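Local coordinates for protein diaminopimelate decarboxylase (Methanocaldococcus jannaschii, PDB 1TWI) that catalyses the pyridoxal-phosphate-dependent decarboxylation of meso-diaminopimelate to L-lysine, the last step of lysine biosynthesis, working as a homodimer, at residues A[37-40]-A[41-44]; A[45-48]-A[49-53]; A[66-69]-A[70-74]; A[291-294]-A[295-299]; A[385-388]-A[389-392]. All coordinates share one frame; numbering follows the deposited sequence.

Contact 1. Residues A[37-40]-A[41-44]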
# COMPACT_ATOMS: atom_id res chain seq x y z
N GLU A 37 -19.77 -6.35 14.89
CA GLU A 37 -19.31 -7.17 15.99
C GLU A 37 -19.98 -8.54 15.93
O GLU A 37 -19.33 -9.56 16.15
CB GLU A 37 -19.66 -6.50 17.33
CG GLU A 37 -19.32 -7.36 18.55
CD GLU A 37 -19.61 -6.58 19.82
OE1 GLU A 37 -18.69 -5.95 20.36
OE2 GLU A 37 -20.77 -6.53 20.25
N GLU A 38 -21.28 -8.58 15.65
CA GLU A 38 -21.96 -9.89 15.58
C GLU A 38 -21.40 -10.75 14.42
O GLU A 38 -21.29 -11.96 14.54
CB GLU A 38 -23.48 -9.68 15.42
CG GLU A 38 -24.34 -10.96 15.29
CD GLU A 38 -24.34 -11.87 16.53
OE1 GLU A 38 -24.01 -11.43 17.66
OE2 GLU A 38 -24.71 -13.06 16.35
N GLN A 39 -21.10 -10.15 13.27
CA GLN A 39 -20.56 -10.98 12.20
C GLN A 39 -19.20 -11.64 12.65
O GLN A 39 -18.90 -12.80 12.28
CB GLN A 39 -20.30 -10.14 10.92
CG GLN A 39 -19.82 -11.01 9.76
CD GLN A 39 -20.91 -12.01 9.35
OE1 GLN A 39 -20.79 -13.24 9.54
NE2 GLN A 39 -22.00 -11.48 8.83
N ILE A 40 -18.36 -10.90 13.38
CA ILE A 40 -17.10 -11.48 13.86
C ILE A 40 -17.42 -12.63 14.82
O ILE A 40 -16.77 -13.71 14.76
CB ILE A 40 -16.19 -10.43 14.58
CG1 ILE A 40 -15.74 -9.36 13.57
CG2 ILE A 40 -14.94 -11.13 15.19
CD1 ILE A 40 -14.98 -8.17 14.17
N LYS A 41 -18.40 -12.45 15.71
CA LYS A 41 -18.75 -13.55 16.63
C LYS A 41 -19.26 -14.74 15.85
O LYS A 41 -18.93 -15.90 16.18
CB LYS A 41 -19.85 -13.14 17.63
CG LYS A 41 -19.44 -11.98 18.59
CD LYS A 41 -20.60 -11.77 19.61
CE LYS A 41 -20.56 -10.39 20.18
NZ LYS A 41 -19.29 -10.17 20.93
N ILE A 42 -20.05 -14.48 14.83
CA ILE A 42 -20.54 -15.61 13.99
C ILE A 42 -19.38 -16.34 13.29
O ILE A 42 -19.31 -17.60 13.30
CB ILE A 42 -21.51 -15.10 12.90
CG1 ILE A 42 -22.84 -14.74 13.59
CG2 ILE A 42 -21.63 -16.19 11.74
CD1 ILE A 42 -23.79 -13.90 12.74
N ASN A 43 -18.46 -15.58 12.71
CA ASN A 43 -17.34 -16.23 12.00
C ASN A 43 -16.48 -17.06 12.96
O ASN A 43 -16.06 -18.17 12.64
CB ASN A 43 -16.48 -15.17 11.26
CG ASN A 43 -17.23 -14.49 10.11
OD1 ASN A 43 -18.30 -14.97 9.69
ND2 ASN A 43 -16.70 -13.36 9.61
N TYR A 44 -16.22 -16.50 14.15
CA TYR A 44 -15.42 -17.17 15.14
C TYR A 44 -16.14 -18.43 15.62
O TYR A 44 -15.55 -19.50 15.74
CB TYR A 44 -15.18 -16.26 16.36
CG TYR A 44 -14.33 -16.93 17.41
CD1 TYR A 44 -12.99 -17.21 17.16
CD2 TYR A 44 -14.87 -17.32 18.62
CE1 TYR A 44 -12.20 -17.88 18.10
CE2 TYR A 44 -14.10 -17.99 19.57
CZ TYR A 44 -12.77 -18.26 19.31
OH TYR A 44 -12.00 -18.90 20.26
O HOH W 1 -21.14 -8.12 22.72

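Contact 2. Residues A[45-48]-A[49-53]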
# COMPACT_ATOMS: atom_id res chain seq x y z
N ASN A 45 -17.42 -18.29 15.94
CA ASN A 45 -18.20 -19.43 16.43
C ASN A 45 -18.28 -20.55 15.37
O ASN A 45 -18.42 -21.70 15.74
CB ASN A 45 -19.61 -19.01 16.79
CG ASN A 45 -19.67 -18.15 18.06
OD1 ASN A 45 -18.72 -18.13 18.88
ND2 ASN A 45 -20.80 -17.45 18.24
N ARG A 46 -18.24 -20.21 14.07
CA ARG A 46 -18.26 -21.25 13.05
C ARG A 46 -17.00 -22.14 13.18
O ARG A 46 -17.04 -23.40 12.95
CB ARG A 46 -18.35 -20.63 11.65
CG ARG A 46 -19.81 -20.32 11.26
CD ARG A 46 -19.91 -19.51 9.95
NE ARG A 46 -21.30 -19.18 9.66
CZ ARG A 46 -21.71 -18.14 8.93
NH1 ARG A 46 -20.82 -17.31 8.41
NH2 ARG A 46 -23.02 -17.88 8.78
N TYR A 47 -15.87 -21.51 13.46
CA TYR A 47 -14.67 -22.30 13.68
C TYR A 47 -14.77 -23.16 14.92
O TYR A 47 -14.44 -24.38 14.90
CB TYR A 47 -13.45 -21.39 13.83
CG TYR A 47 -12.78 -21.13 12.49
CD1 TYR A 47 -11.93 -22.10 11.92
CD2 TYR A 47 -12.96 -19.94 11.82
CE1 TYR A 47 -11.28 -21.84 10.68
CE2 TYR A 47 -12.34 -19.67 10.59
CZ TYR A 47 -11.51 -20.64 10.04
OH TYR A 47 -10.93 -20.38 8.85
N ILE A 48 -15.30 -22.58 15.98
CA ILE A 48 -15.36 -23.35 17.23
C ILE A 48 -16.29 -24.54 17.07
O ILE A 48 -15.99 -25.62 17.50
CB ILE A 48 -15.86 -22.47 18.38
CG1 ILE A 48 -14.85 -21.30 18.57
CG2 ILE A 48 -16.06 -23.33 19.69
CD1 ILE A 48 -13.40 -21.77 18.92
N GLU A 49 -17.45 -24.30 16.46
CA GLU A 49 -18.42 -25.36 16.30
C GLU A 49 -17.89 -26.46 15.35
O GLU A 49 -18.03 -27.67 15.60
CB GLU A 49 -19.72 -24.78 15.76
CG GLU A 49 -20.76 -25.83 15.58
CD GLU A 49 -21.42 -26.27 16.88
OE1 GLU A 49 -22.22 -27.22 16.80
OE2 GLU A 49 -21.15 -25.67 17.98
N ALA A 50 -17.23 -26.02 14.29
CA ALA A 50 -16.70 -26.96 13.34
C ALA A 50 -15.54 -27.78 13.90
O ALA A 50 -15.43 -28.98 13.60
CB ALA A 50 -16.27 -26.24 12.08
N PHE A 51 -14.69 -27.18 14.72
CA PHE A 51 -13.53 -27.92 15.20
C PHE A 51 -13.59 -28.47 16.64
O PHE A 51 -12.66 -29.09 17.06
CB PHE A 51 -12.23 -27.07 15.02
CG PHE A 51 -11.75 -26.98 13.59
CD1 PHE A 51 -10.80 -27.87 13.11
CD2 PHE A 51 -12.27 -26.02 12.72
CE1 PHE A 51 -10.38 -27.81 11.78
CE2 PHE A 51 -11.86 -25.94 11.36
CZ PHE A 51 -10.90 -26.84 10.88
N LYS A 52 -14.69 -28.30 17.37
CA LYS A 52 -14.70 -28.82 18.75
C LYS A 52 -14.57 -30.34 18.77
O LYS A 52 -14.20 -30.93 19.77
CB LYS A 52 -15.98 -28.39 19.47
CG LYS A 52 -17.24 -28.94 18.84
CD LYS A 52 -18.42 -28.52 19.71
CE LYS A 52 -19.75 -28.65 19.00
NZ LYS A 52 -20.77 -27.80 19.76
N ARG A 53 -14.91 -30.97 17.67
CA ARG A 53 -14.74 -32.39 17.57
C ARG A 53 -13.26 -32.79 17.90
O ARG A 53 -13.00 -33.87 18.45
CB ARG A 53 -15.08 -32.82 16.14
CG ARG A 53 -14.78 -34.24 15.85
CD ARG A 53 -15.18 -34.63 14.44
NE ARG A 53 -14.72 -35.99 14.14
CZ ARG A 53 -14.42 -36.39 12.92
NH1 ARG A 53 -14.55 -35.54 11.90
NH2 ARG A 53 -13.96 -37.61 12.71

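Contact 3. Residues A[66-69]-A[70-74]. With PLP (pyridoxal-5'-phosphate), chain E.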
# COMPACT_ATOMS: atom_id res chain seq x y z
N TYR A 66 -5.83 -16.12 15.78
CA TYR A 66 -6.24 -15.12 14.78
C TYR A 66 -5.05 -14.41 14.16
O TYR A 66 -4.18 -13.93 14.86
CB TYR A 66 -7.25 -14.14 15.42
CG TYR A 66 -7.50 -12.92 14.60
CD1 TYR A 66 -8.06 -13.01 13.32
CD2 TYR A 66 -7.16 -11.66 15.10
CE1 TYR A 66 -8.27 -11.87 12.54
CE2 TYR A 66 -7.36 -10.51 14.33
CZ TYR A 66 -7.90 -10.62 13.06
OH TYR A 66 -8.02 -9.48 12.29
N ALA A 67 -4.98 -14.36 12.84
CA ALA A 67 -3.84 -13.71 12.22
C ALA A 67 -4.00 -12.18 12.25
O ALA A 67 -4.79 -11.59 11.45
CB ALA A 67 -3.70 -14.17 10.79
N TYR A 68 -3.28 -11.55 13.17
CA TYR A 68 -3.33 -10.10 13.36
C TYR A 68 -3.07 -9.31 12.12
O TYR A 68 -3.60 -8.22 11.98
CB TYR A 68 -2.33 -9.64 14.45
CG TYR A 68 -2.93 -9.68 15.84
CD1 TYR A 68 -3.90 -10.64 16.17
CD2 TYR A 68 -2.53 -8.75 16.83
CE1 TYR A 68 -4.47 -10.68 17.48
CE2 TYR A 68 -3.08 -8.77 18.13
CZ TYR A 68 -4.03 -9.73 18.45
OH TYR A 68 -4.51 -9.82 19.73
N LYS A 69 -2.31 -9.87 11.19
CA LYS A 69 -1.97 -9.07 10.01
C LYS A 69 -3.22 -8.68 9.24
O LYS A 69 -3.20 -7.72 8.48
CB LYS A 69 -0.98 -9.79 9.09
CG LYS A 69 -1.53 -11.01 8.33
CD LYS A 69 -0.47 -12.15 8.34
CE LYS A 69 -0.73 -13.02 9.61
NZ LYS A 69 0.23 -14.06 9.94
N ALA A 70 -4.31 -9.43 9.44
CA ALA A 70 -5.58 -9.12 8.75
C ALA A 70 -6.30 -7.86 9.25
O ALA A 70 -6.98 -7.17 8.47
CB ALA A 70 -6.53 -10.33 8.81
N ASN A 71 -6.11 -7.53 10.52
CA ASN A 71 -6.77 -6.36 11.13
C ASN A 71 -6.37 -6.41 12.61
O ASN A 71 -6.82 -7.31 13.35
CB ASN A 71 -8.30 -6.51 11.05
CG ASN A 71 -9.03 -5.18 11.36
OD1 ASN A 71 -8.59 -4.42 12.23
ND2 ASN A 71 -10.13 -4.91 10.69
N ALA A 72 -5.52 -5.49 13.03
CA ALA A 72 -5.07 -5.44 14.43
C ALA A 72 -5.60 -4.20 15.17
O ALA A 72 -4.97 -3.74 16.13
CB ALA A 72 -3.51 -5.49 14.53
N ASN A 73 -6.74 -3.67 14.73
CA ASN A 73 -7.34 -2.53 15.41
C ASN A 73 -7.61 -2.99 16.88
O ASN A 73 -8.16 -4.10 17.12
CB ASN A 73 -8.64 -2.08 14.71
CG ASN A 73 -9.46 -1.14 15.59
OD1 ASN A 73 -10.17 -1.59 16.49
ND2 ASN A 73 -9.33 0.16 15.36
N LEU A 74 -7.25 -2.15 17.86
CA LEU A 74 -7.33 -2.57 19.26
C LEU A 74 -8.70 -3.01 19.73
O LEU A 74 -8.82 -3.91 20.56
CB LEU A 74 -6.78 -1.45 20.21
CG LEU A 74 -6.48 -1.84 21.69
CD1 LEU A 74 -5.46 -3.00 21.72
CD2 LEU A 74 -5.87 -0.58 22.45
N1 PLP E . -0.63 -17.63 9.01
C2 PLP E . 0.43 -17.10 8.31
C2A PLP E . 1.83 -17.68 8.63
C3 PLP E . 0.17 -16.08 7.39
O3 PLP E . 1.23 -15.59 6.72
C4 PLP E . -1.09 -15.61 7.13
C4A PLP E . -1.28 -14.46 6.08
O4A PLP E . -0.29 -13.89 5.75
C5 PLP E . -2.19 -16.15 7.85
C6 PLP E . -1.91 -17.15 8.76
C5A PLP E . -3.65 -15.75 7.69
O4P PLP E . -4.13 -15.95 6.34
P PLP E . -5.65 -15.73 5.96
O1P PLP E . -5.69 -16.01 4.51
O2P PLP E . -5.95 -14.29 6.27
O3P PLP E . -6.46 -16.68 6.73

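Contact 4. Residues A[291-294]-A[295-299]. With PLP (pyridoxal-5'-phosphate), chain E.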
# COMPACT_ATOMS: atom_id res chain seq x y z
N PRO A 291 -6.57 -18.61 11.13
CA PRO A 291 -7.38 -17.86 10.18
C PRO A 291 -7.24 -16.35 10.39
O PRO A 291 -7.13 -15.88 11.55
CB PRO A 291 -8.81 -18.35 10.46
CG PRO A 291 -8.81 -18.61 11.97
CD PRO A 291 -7.40 -19.25 12.19
N GLY A 292 -7.25 -15.60 9.28
CA GLY A 292 -7.20 -14.15 9.31
C GLY A 292 -8.48 -13.66 8.61
O GLY A 292 -9.49 -13.32 9.23
N ARG A 293 -8.41 -13.65 7.28
CA ARG A 293 -9.51 -13.24 6.42
C ARG A 293 -10.80 -13.92 6.81
O ARG A 293 -11.82 -13.26 6.95
CB ARG A 293 -9.17 -13.60 4.97
CG ARG A 293 -9.97 -12.84 3.89
CD ARG A 293 -9.74 -13.56 2.51
NE ARG A 293 -8.30 -13.65 2.18
CZ ARG A 293 -7.60 -12.68 1.59
NH1 ARG A 293 -8.17 -11.52 1.21
NH2 ARG A 293 -6.31 -12.86 1.43
N SER A 294 -10.79 -15.23 7.05
CA SER A 294 -12.05 -15.89 7.37
C SER A 294 -12.68 -15.57 8.74
O SER A 294 -13.80 -16.05 9.06
CB SER A 294 -11.95 -17.43 7.15
OG SER A 294 -10.93 -18.00 7.94
N LEU A 295 -11.97 -14.80 9.59
CA LEU A 295 -12.63 -14.35 10.81
C LEU A 295 -13.17 -12.93 10.67
O LEU A 295 -14.20 -12.62 11.26
CB LEU A 295 -11.71 -14.30 12.04
CG LEU A 295 -11.41 -15.70 12.58
CD1 LEU A 295 -10.50 -15.57 13.75
CD2 LEU A 295 -12.73 -16.42 12.97
N VAL A 296 -12.48 -12.06 9.94
CA VAL A 296 -12.94 -10.69 9.90
C VAL A 296 -13.38 -10.06 8.59
O VAL A 296 -14.06 -9.05 8.62
CB VAL A 296 -11.86 -9.74 10.56
CG1 VAL A 296 -11.60 -10.21 12.03
CG2 VAL A 296 -10.49 -9.79 9.76
N ALA A 297 -13.02 -10.65 7.45
CA ALA A 297 -13.34 -10.01 6.20
C ALA A 297 -14.80 -9.66 5.99
O ALA A 297 -15.11 -8.52 5.64
CB ALA A 297 -12.85 -10.90 4.98
N THR A 298 -15.68 -10.65 6.17
CA THR A 298 -17.11 -10.43 5.91
C THR A 298 -17.78 -9.51 6.95
O THR A 298 -18.94 -9.16 6.80
CB THR A 298 -17.90 -11.78 5.90
OG1 THR A 298 -17.72 -12.44 7.14
CG2 THR A 298 -17.40 -12.68 4.77
N ALA A 299 -17.07 -9.15 8.03
CA ALA A 299 -17.65 -8.27 9.04
C ALA A 299 -17.44 -6.78 8.67
O ALA A 299 -18.05 -5.90 9.31
CB ALA A 299 -16.99 -8.55 10.43
N1 PLP E . -0.63 -17.63 9.01
C2 PLP E . 0.43 -17.10 8.31
C2A PLP E . 1.83 -17.68 8.63
C3 PLP E . 0.17 -16.08 7.39
O3 PLP E . 1.23 -15.59 6.72
C4 PLP E . -1.09 -15.61 7.13
C4A PLP E . -1.28 -14.46 6.08
O4A PLP E . -0.29 -13.89 5.75
C5 PLP E . -2.19 -16.15 7.85
C6 PLP E . -1.91 -17.15 8.76
C5A PLP E . -3.65 -15.75 7.69
O4P PLP E . -4.13 -15.95 6.34
P PLP E . -5.65 -15.73 5.96
O1P PLP E . -5.69 -16.01 4.51
O2P PLP E . -5.95 -14.29 6.27
O3P PLP E . -6.46 -16.68 6.73
O HOH W 2 -14.67 -13.19 7.02

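Contact 5. Residues A[385-388]-A[389-392]. With PLP (pyridoxal-5'-phosphate), chain E.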
# COMPACT_ATOMS: atom_id res chain seq x y z
N GLY A 385 -13.23 -6.22 5.87
CA GLY A 385 -12.73 -6.34 7.25
C GLY A 385 -11.29 -6.85 7.41
O GLY A 385 -10.67 -6.68 8.46
N ALA A 386 -10.76 -7.47 6.36
CA ALA A 386 -9.40 -8.05 6.36
C ALA A 386 -8.56 -7.41 5.25
O ALA A 386 -9.05 -7.26 4.14
CB ALA A 386 -9.49 -9.60 6.11
N TYR A 387 -7.33 -7.03 5.56
CA TYR A 387 -6.40 -6.40 4.61
C TYR A 387 -7.09 -5.19 4.06
O TYR A 387 -7.03 -4.91 2.87
CB TYR A 387 -6.04 -7.37 3.50
CG TYR A 387 -5.55 -8.69 4.11
CD1 TYR A 387 -4.34 -8.76 4.77
CD2 TYR A 387 -6.37 -9.81 4.11
CE1 TYR A 387 -3.93 -9.96 5.44
CE2 TYR A 387 -6.00 -11.00 4.75
CZ TYR A 387 -4.78 -11.08 5.42
OH TYR A 387 -4.42 -12.25 6.05
N GLY A 388 -7.81 -4.52 4.94
CA GLY A 388 -8.47 -3.28 4.58
C GLY A 388 -7.77 -2.18 5.35
O GLY A 388 -6.80 -1.57 4.86
N ILE A 389 -8.21 -1.91 6.57
CA ILE A 389 -7.53 -0.86 7.34
C ILE A 389 -6.08 -1.34 7.58
O ILE A 389 -5.17 -0.51 7.67
CB ILE A 389 -8.28 -0.57 8.67
CG1 ILE A 389 -7.76 0.74 9.32
CG2 ILE A 389 -8.08 -1.73 9.70
CD1 ILE A 389 -8.20 2.05 8.54
N SER A 390 -5.84 -2.64 7.66
CA SER A 390 -4.45 -3.07 7.97
C SER A 390 -3.44 -2.69 6.88
O SER A 390 -2.25 -2.65 7.15
CB SER A 390 -4.37 -4.57 8.26
OG SER A 390 -4.59 -5.35 7.08
N MET A 391 -3.90 -2.39 5.66
CA MET A 391 -2.95 -1.98 4.61
C MET A 391 -3.22 -0.53 4.21
O MET A 391 -2.63 -0.05 3.25
CB MET A 391 -3.06 -2.89 3.36
CG MET A 391 -2.79 -4.39 3.67
SD MET A 391 -2.68 -5.54 2.24
CE MET A 391 -1.14 -5.09 1.57
N ALA A 392 -4.10 0.17 4.93
CA ALA A 392 -4.42 1.56 4.55
C ALA A 392 -3.18 2.45 4.65
O ALA A 392 -2.26 2.14 5.42
CB ALA A 392 -5.53 2.11 5.48
N1 PLP E . -0.63 -17.63 9.01
C2 PLP E . 0.43 -17.10 8.31
C2A PLP E . 1.83 -17.68 8.63
C3 PLP E . 0.17 -16.08 7.39
O3 PLP E . 1.23 -15.59 6.72
C4 PLP E . -1.09 -15.61 7.13
C4A PLP E . -1.28 -14.46 6.08
O4A PLP E . -0.29 -13.89 5.75
C5 PLP E . -2.19 -16.15 7.85
C6 PLP E . -1.91 -17.15 8.76
C5A PLP E . -3.65 -15.75 7.69
O4P PLP E . -4.13 -15.95 6.34
P PLP E . -5.65 -15.73 5.96
O1P PLP E . -5.69 -16.01 4.51
O2P PLP E . -5.95 -14.29 6.27
O3P PLP E . -6.46 -16.68 6.73
O HOH W 3 -7.91 -4.72 7.81

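Contact 1. Residues A[37-40]-A[41-44]
Glu37 and Lys41 face each other one turn apart at the start of helix 37-58, an i to i+4 pair of opposite charges that illustrates how a helix lines up side chains along one flank. The glutamate runs out extended, CG anti to the backbone N (chi1 175°), and the lysine slants across it, laying its CE 3.7 Å from Glu37 CG. The last bend of the lysine (chi4 -62°) leaves a long salt bridge, Lys41 NZ to Glu37 OE2 at 4.0 Å. A water fills in, donating to Glu37 OE2 and weakly accepting from Lys41 NZ. The carboxylate has firmer partners: Ser407, and His432 of the second subunit, which places this helix start near the dimer contact.

Glu38 stands at about a right angle to Ile42, its bent chain bringing OE2 within 3.7 Å of Ile42 CG1. Asn43, by contrast, turns its amide toward the segment 295-299, where ND2 is held by Thr298 OG1 and Leu295 O. Ile40 packs beside it on Ala299 and on helix 74-82. Beneath all of this the regular i to i+4 backbone bonds run through both segments, among them Tyr44 N to Ile40 O at 2.9 Å.

Contact 2. Residues A[45-48]-A[49-53]
Tyr47 lays its ring beside that of Phe51, one turn further along helix 37-58, and the pair shows how an amphipathic helix collects its aromatic residues on the buried side of an alpha/beta barrel. The two side chains point the same way, and Tyr47 CD1 comes to 3.9 Å from Phe51 CE2. Phe51 leaves the backbone with CG anti to its carbonyl carbon (chi1 -74°), a course that brings the ring edge alongside the preceding turn: Tyr47 O lies near the ring plane, 3.5 Å from Phe51 CD2. The same carbonyl accepts the backbone bond from Phe51 N, at 2.8 Å. Further in, Phe51 stacks on Phe62 and touches Leu287 and Leu289 of strand 286-289, while Tyr47 reaches Pro291 and gives its hydroxyl a partner in Ser294 OG.

The outer side of the helix has another character. Arg46 turns away from the following turn to a salt bridge with Asp5. Ala50 CB sits 3.1 Å from Arg46 O, snug against the carbonyl of the turn before it. Lys52 N makes a weak bond to Ile48 O. The lysine side chain, extended beyond CG, then reaches back to Glu49 in a salt bridge. Lys52 NZ stands 2.8 Å from Glu49 OE2, meeting it from above the carboxylate plane.

Contact 3. Residues A[66-69]-A[70-74]
Lys69 turns back toward the cofactor from a tight bend whose next residue, Ala70, it touches at the base: Lys69 CB and CG each lie 3.4 Å from Ala70 N. With CG between the backbone N and the carbonyl carbon (chi1 70°) and further bends at chi2 and chi3, the chain passes over the pyridoxal group. CD comes 3.1 Å from PLP O4A, CE lies nearest to PLP C4, and NZ ends 3.3 Å from PLP C3. No covalent link joins them here, although this is the lysine that carries the cofactor as an internal aldimine; its amino group instead forms a salt bridge with Asp88.

The bend behind it is held by consecutive turn bonds, Ala70 N to Ala67 O and Asn71 N to Tyr68 O, both donors standing above the carbonyl planes. Tyr66 braces the far end. Its hydroxyl donates to Asn71 O at 2.7 Å, in the carbonyl plane and on a lone pair, and the oxygen lies at the ring edge. Asn71 then uses OD1 to accept from Asn73 N, closing an Asx turn, while its ND2 reaches Gly385 O. Asn73 in turn caps the following helix.

Such a lysine, just beyond the end of the first barrel strand, 62-67, is the cofactor-attachment site of the fold-type III decarboxylases, whose pyridoxal-binding domain is a TIM-like barrel.

Contact 4. Residues A[291-294]-A[295-299]
Gly292 and Arg293 grip the cofactor phosphate with their backbone while their carbonyls hold the turn formed by Leu295, Val296 and Ala297. Gly292 N donates to PLP O3P at 2.9 Å, and Arg293 N to PLP O2P at 2.7 Å in a nearly straight bond (171°). These amides belong to the first turn of helix 293-296, with Gly292 as its N-cap, an arrangement in which the helix dipole would be expected to favour the anion. The backbone of Gly292 lies close against the phosphate.

The next shell fixes the amides in place. Gly292 O accepts from Leu295 N at 2.9 Å, the donor standing above the carbonyl plane, and weakly from Val296 N. Arg293 O takes Ala297 N at 2.9 Å in the carbonyl plane, and a water bridges the same oxygen to Thr298 N. Alongside, Ala297 CB packs 3.6 Å from Arg293 CG, beside the root of a side chain that bends at chi3 (-56°) toward Tyr255 and Ser213 and lines the lysine pocket.

On the other flank Pro291 CG meets Leu295 CD1 at 3.9 Å, the two side chains slanting across one another. Both rest on Tyr47 of helix 37-58 and Val64 of strand 62-67, and Leu295 also touches Tyr66; the short phosphate-binding helix is thereby wedged between that long helix and the barrel strand.

Contact 5. Residues A[385-388]-A[389-392]
Tyr387 leaves a backbone of positive phi (55°) with CG anti to its carbonyl carbon (chi1 -52°), and this sends the ring toward the cofactor while its base remains against Ser390 and Met391. The hydroxyl donates to PLP O2P at 2.6 Å, and the phosphate oxygen lies in the ring plane, at the edge. The same oxygen is also bound by Arg293 N, so tyrosine and helix amide share one phosphate oxygen.

Met391, with CG anti to its carbonyl carbon (chi1 -59°) and the chain extended to the sulfur, sets SD 4.0 Å from Tyr387 CB; the bend at chi3 then turns only CE. Ser390 sits nearer the backbone, with OG 3.2 Å from Tyr387 CA. That hydroxyl has its main partner outside the loop, Lys69 O, and makes a weaker bond to Ala70 O. Since Tyr387 is also tied to Ala70 through the backbone, the loop is pinned to the bend that carries the cofactor lysine.

A short 3-10 turn follows. Met391 N donates to Gly388 O at 3.1 Å, well above the carbonyl plane. A water lies inside the curve, accepting from Gly388 N and from Ser390 N, each at 2.9 Å, and donating weakly to Gly385 O; it gives both amides an acceptor and ties the two halves of the loop together.

Tyr395 of the second subunit packs on Tyr387, Ser390 and Met391, and Met391 lies against Tyr333. Tyr387 and Met391 both line the pocket of the bound lysine, part of an active site built at the dimer interface, as is characteristic of fold-type III decarboxylases.

Along the chain the five contacts run in numerical order, the first two as successive turns of helix 37-58 with centres about 13 Å apart. Contact 3 follows at the end of strand 62-67 and in the loop beyond it, whereas contacts 4 and 5 come much later in sequence and fold back beside it: the centres of 3 and 4 are about 10 Å apart, those of 3 and 5 about 9 Å, and all three touch the same cofactor. Contact 4 is the meeting point, touching each of the others, while the centres of contacts 2 and 5 lie about 26 Å apart. A helix on the barrel's outside is thus connected through the phosphate-binding turn to a pocket that contact 5 completes near the second subunit.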